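Phosphatidylethanolamine-binding protein (Plasmodium vivax, PDB 2GZQ) probably binds phosphatidylethanolamine or similar phospholipid headgroups, as members of the phosphatidylethanolamine-binding protein family do. Local coordinates at residues A[78-84]-A[101-107]; A[43-47]-A[58-62]. Residues are numbered along the deposited sequence.

Overall arrangement
Contact 1 lies in the core and contact 2 near the surface. Their centres are about 18 Å apart, and their nearest atoms come within about 4 Å without touching. Contact 1 pairs two neighbouring strands inside the six-stranded mixed sheet, and backbone hydrogen bonds and apolar side chains hold it. Contact 2 joins two loops. Its 43-47 turn links two strands of the four-stranded antiparallel sheet, and its 58-62 loop follows an edge strand of the six-stranded one. There, lysine side chains and one aromatic ring meet backbone carbonyls and a threonine. Y126 touches both contacts, through M83 in contact 1 and through F43 and T60 in contact 2.

Contact 1: A[78-84]-A[101-107]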
# COMPACT_ATOMS: atom_id res chain seq x y z
N CYS A 78 -8.38 10.84 -8.40
CA CYS A 78 -8.61 9.42 -8.19
C CYS A 78 -7.68 8.93 -7.09
O CYS A 78 -6.76 9.63 -6.66
CB CYS A 78 -8.44 8.65 -9.49
SG CYS A 78 -6.85 8.89 -10.24
N TYR A 79 -7.95 7.74 -6.60
CA TYR A 79 -7.03 7.11 -5.67
C TYR A 79 -5.93 6.37 -6.40
O TYR A 79 -6.13 5.76 -7.44
CB TYR A 79 -7.74 6.12 -4.74
CG TYR A 79 -8.78 6.72 -3.80
CD1 TYR A 79 -10.02 6.15 -3.68
CD2 TYR A 79 -8.51 7.85 -3.05
CE1 TYR A 79 -10.98 6.67 -2.83
CE2 TYR A 79 -9.47 8.39 -2.20
CZ TYR A 79 -10.69 7.78 -2.09
OH TYR A 79 -11.61 8.37 -1.23
N ILE A 80 -4.79 6.39 -5.75
CA ILE A 80 -3.66 5.51 -6.05
C ILE A 80 -3.33 4.75 -4.78
O ILE A 80 -3.25 5.34 -3.69
CB ILE A 80 -2.45 6.30 -6.64
CG1 ILE A 80 -1.31 5.35 -6.98
CG2 ILE A 80 -2.04 7.44 -5.73
CD1 ILE A 80 -0.21 6.00 -7.82
N LEU A 81 -3.16 3.44 -4.91
CA LEU A 81 -2.99 2.54 -3.77
C LEU A 81 -1.69 1.79 -3.95
O LEU A 81 -1.44 1.20 -5.00
CB LEU A 81 -4.17 1.56 -3.75
CG LEU A 81 -4.15 0.51 -2.65
CD1 LEU A 81 -4.09 1.06 -1.26
CD2 LEU A 81 -5.37 -0.38 -2.77
N PHE A 82 -0.88 1.79 -2.90
CA PHE A 82 0.36 1.05 -2.87
C PHE A 82 0.27 0.04 -1.72
O PHE A 82 -0.17 0.41 -0.61
CB PHE A 82 1.57 1.96 -2.56
CG PHE A 82 1.84 3.03 -3.59
CD1 PHE A 82 1.73 2.81 -4.94
CD2 PHE A 82 2.25 4.30 -3.19
CE1 PHE A 82 2.03 3.82 -5.84
CE2 PHE A 82 2.55 5.26 -4.09
CZ PHE A 82 2.43 5.05 -5.41
N MSE A 83 0.71 -1.19 -1.94
CA MSE A 83 0.95 -2.10 -0.86
C MSE A 83 2.45 -2.36 -0.76
O MSE A 83 3.11 -2.66 -1.77
CB MSE A 83 0.21 -3.35 -1.18
CG MSE A 83 0.37 -4.41 -0.19
SE MSE A 83 -0.20 -5.96 -1.08
CE MSE A 83 0.26 -7.27 0.28
N ILE A 84 2.98 -2.22 0.45
CA ILE A 84 4.41 -2.29 0.70
C ILE A 84 4.74 -3.17 1.90
O ILE A 84 3.92 -3.37 2.80
CB ILE A 84 5.06 -0.91 0.91
CG1 ILE A 84 4.44 -0.21 2.10
CG2 ILE A 84 4.96 -0.08 -0.34
CD1 ILE A 84 5.28 0.88 2.66
N HIS A 101 4.76 -4.40 -3.28
CA HIS A 101 3.96 -5.51 -3.74
C HIS A 101 2.97 -5.18 -4.84
O HIS A 101 2.61 -6.07 -5.62
CB HIS A 101 3.22 -6.09 -2.53
CG HIS A 101 4.12 -6.77 -1.57
ND1 HIS A 101 4.66 -8.00 -1.83
CD2 HIS A 101 4.63 -6.38 -0.38
CE1 HIS A 101 5.47 -8.34 -0.84
NE2 HIS A 101 5.47 -7.37 0.06
N TRP A 102 2.46 -3.95 -4.88
CA TRP A 102 1.29 -3.65 -5.70
C TRP A 102 1.17 -2.15 -5.81
O TRP A 102 1.32 -1.45 -4.80
CB TRP A 102 0.05 -4.27 -5.06
CG TRP A 102 -1.23 -4.13 -5.82
CD1 TRP A 102 -1.41 -4.09 -7.18
CD2 TRP A 102 -2.53 -4.04 -5.24
NE1 TRP A 102 -2.75 -3.98 -7.47
CE2 TRP A 102 -3.46 -3.94 -6.29
CE3 TRP A 102 -3.00 -4.03 -3.92
CZ2 TRP A 102 -4.82 -3.80 -6.08
CZ3 TRP A 102 -4.36 -3.92 -3.70
CH2 TRP A 102 -5.26 -3.81 -4.78
N ALA A 103 0.89 -1.66 -7.01
CA ALA A 103 0.56 -0.25 -7.23
C ALA A 103 -0.50 -0.14 -8.29
O ALA A 103 -0.30 -0.56 -9.43
CB ALA A 103 1.77 0.56 -7.65
N VAL A 104 -1.64 0.46 -7.93
CA VAL A 104 -2.74 0.64 -8.86
C VAL A 104 -3.23 2.07 -8.71
O VAL A 104 -3.39 2.57 -7.61
CB VAL A 104 -3.84 -0.43 -8.65
CG1 VAL A 104 -4.39 -0.41 -7.23
CG2 VAL A 104 -4.94 -0.28 -9.66
N SER A 105 -3.47 2.71 -9.85
CA SER A 105 -3.81 4.12 -9.90
C SER A 105 -5.04 4.35 -10.74
O SER A 105 -5.26 3.66 -11.74
CB SER A 105 -2.59 4.84 -10.48
OG SER A 105 -2.77 6.24 -10.56
N GLY A 106 -5.90 5.29 -10.38
CA GLY A 106 -7.07 5.60 -11.19
C GLY A 106 -8.41 5.26 -10.58
O GLY A 106 -9.44 5.44 -11.24
N ILE A 107 -8.40 4.78 -9.35
CA ILE A 107 -9.62 4.31 -8.67
C ILE A 107 -10.59 5.47 -8.46
O ILE A 107 -10.23 6.52 -7.95
CB ILE A 107 -9.30 3.67 -7.28
CG1 ILE A 107 -8.29 2.51 -7.41
CG2 ILE A 107 -10.56 3.24 -6.58
CD1 ILE A 107 -7.44 2.26 -6.18
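Strands 78-84 and 101-107 run antiparallel, with axes 4.5 Å apart at closest and 160° between their directions. L81 and V104 form a hydrogen-bonded pair: L81 N to V104 O is 2.8 Å and V104 N to L81 O is 3.0 Å. A beta bulge interrupts the register towards each end. At one, G106 and I107 both face Y79 in a G1 bulge, and Y79 O accepts G106 N at 3.0 Å and I107 N at 3.1 Å. The positive phi of G106 suits glycine. At the other, H101 and W102 face M83 in a classic bulge; M83 O accepts H101 N at 2.8 Å and, weakly, W102 N at 3.4 Å.

Y79, L81, M83, W102, V104 and I107 share one face. L81 CD2 lies 3.8 Å from W102 CZ3. On the other face F82 CD1 packs on A103 CB at 3.5 Å. M83 is selenomethionine; its SE lies obliquely 5.3 Å from the H101 ring centroid. H101 ND1 hydrogen-bonds to V127 O.

Neighbours in the large mixed sheet, the two strands lie between strands 138-148 and 121-124. Strand 66-69 of the smaller sheet covers the face with L81, W102 and I107, while F172 meets F82 edge-to-face.

Contact 2: A[43-47]-A[58-62]; sequences FKSGK and AGTGS
Segment 43-47 is a tight reversal that meets the irregular loop 58-62 through its side chains. K44 to K47 form a type II beta turn, closed by K47 N to K44 O at 2.9 Å. G46 sits at its third position with phi/psi 87/4. F43 N also bonds K47 O at 2.9 Å. The closest CA atoms across the contact are those of F43 and T60, 6.7 Å apart.

K47 is extended, with chi1 to chi3 all t, and only chi4 turns, to p. This carries K47 NZ to A58 O, a hydrogen bond of 2.8 Å; K47 NZ also hydrogen-bonds D56 O. K44 starts from chi1 p and bends at chi3 (94°), bringing CE to 3.0 Å from G59 O. G59 has phi/psi 85/12. The backbone angles of G46 and G59 by themselves call for glycine; a CB on G59 would also clash with K44 CE.

F43 (chi1 m, chi2 -80°) presents one ring face to T60. T60, with chi1 p, places CG2 over the F43 ring, 4.2 Å from its centroid and 9° off the normal: a CH-pi contact. T60 CG2 also lies 3.7 Å from K47 CE. S62 O meets the ring edge, 3.6 Å from F43 CD1. T60 OG1 bonds L57 O.

The contact joins the hairpin turn between strands 39-42 and 47-49 to the loop linking strands 54-56 and 66-69. P64 and Y126 also pack on F43.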
# COMPACT_ATOMS: atom_id res chain seq x y z
N PHE A 43 -8.81 -10.14 1.81
CA PHE A 43 -8.24 -11.10 0.87
C PHE A 43 -9.29 -12.08 0.39
O PHE A 43 -9.37 -12.40 -0.81
CB PHE A 43 -7.06 -11.83 1.49
CG PHE A 43 -5.80 -11.02 1.45
CD1 PHE A 43 -5.05 -10.98 0.29
CD2 PHE A 43 -5.39 -10.29 2.56
CE1 PHE A 43 -3.90 -10.24 0.22
CE2 PHE A 43 -4.23 -9.53 2.50
CZ PHE A 43 -3.48 -9.50 1.32
N LYS A 44 -10.09 -12.55 1.33
CA LYS A 44 -11.16 -13.54 1.10
C LYS A 44 -11.97 -13.54 2.39
O LYS A 44 -11.55 -12.95 3.38
CB LYS A 44 -10.59 -14.93 0.85
CG LYS A 44 -9.72 -15.45 1.97
CD LYS A 44 -8.87 -16.62 1.49
CE LYS A 44 -7.50 -16.15 1.03
NZ LYS A 44 -7.15 -16.72 -0.30
N SER A 45 -13.11 -14.21 2.39
CA SER A 45 -13.98 -14.14 3.56
C SER A 45 -13.20 -14.55 4.80
O SER A 45 -12.57 -15.60 4.82
CB SER A 45 -15.19 -15.05 3.39
OG SER A 45 -15.99 -15.03 4.56
N GLY A 46 -13.22 -13.71 5.84
CA GLY A 46 -12.58 -14.06 7.10
C GLY A 46 -11.10 -13.69 7.15
O GLY A 46 -10.42 -13.99 8.13
N LYS A 47 -10.59 -13.03 6.12
CA LYS A 47 -9.18 -12.67 6.12
C LYS A 47 -9.00 -11.22 5.74
O LYS A 47 -8.84 -10.86 4.57
CB LYS A 47 -8.42 -13.59 5.18
CG LYS A 47 -6.93 -13.53 5.33
CD LYS A 47 -6.29 -14.50 4.35
CE LYS A 47 -4.81 -14.56 4.50
NZ LYS A 47 -4.41 -15.25 5.76
N ALA A 58 -0.41 -17.68 4.56
CA ALA A 58 -1.23 -18.48 3.69
C ALA A 58 -2.44 -17.68 3.22
O ALA A 58 -3.06 -16.94 4.00
CB ALA A 58 -1.67 -19.75 4.40
N GLY A 59 -2.77 -17.80 1.94
CA GLY A 59 -3.94 -17.16 1.39
C GLY A 59 -3.73 -15.71 0.96
O GLY A 59 -4.71 -15.01 0.71
N THR A 60 -2.48 -15.24 0.89
CA THR A 60 -2.15 -13.88 0.44
C THR A 60 -1.48 -13.83 -0.93
O THR A 60 -0.94 -12.80 -1.33
CB THR A 60 -1.25 -13.18 1.45
OG1 THR A 60 -0.01 -13.86 1.56
CG2 THR A 60 -1.93 -13.11 2.78
N GLY A 61 -1.52 -14.93 -1.65
CA GLY A 61 -0.90 -15.03 -2.96
C GLY A 61 -1.60 -14.27 -4.08
O GLY A 61 -1.00 -14.02 -5.12
N SER A 62 -2.86 -13.90 -3.87
CA SER A 62 -3.60 -13.11 -4.85
C SER A 62 -4.04 -11.75 -4.34
O SER A 62 -4.15 -11.54 -3.13
CB SER A 62 -4.83 -13.84 -5.35
OG SER A 62 -4.48 -15.10 -5.89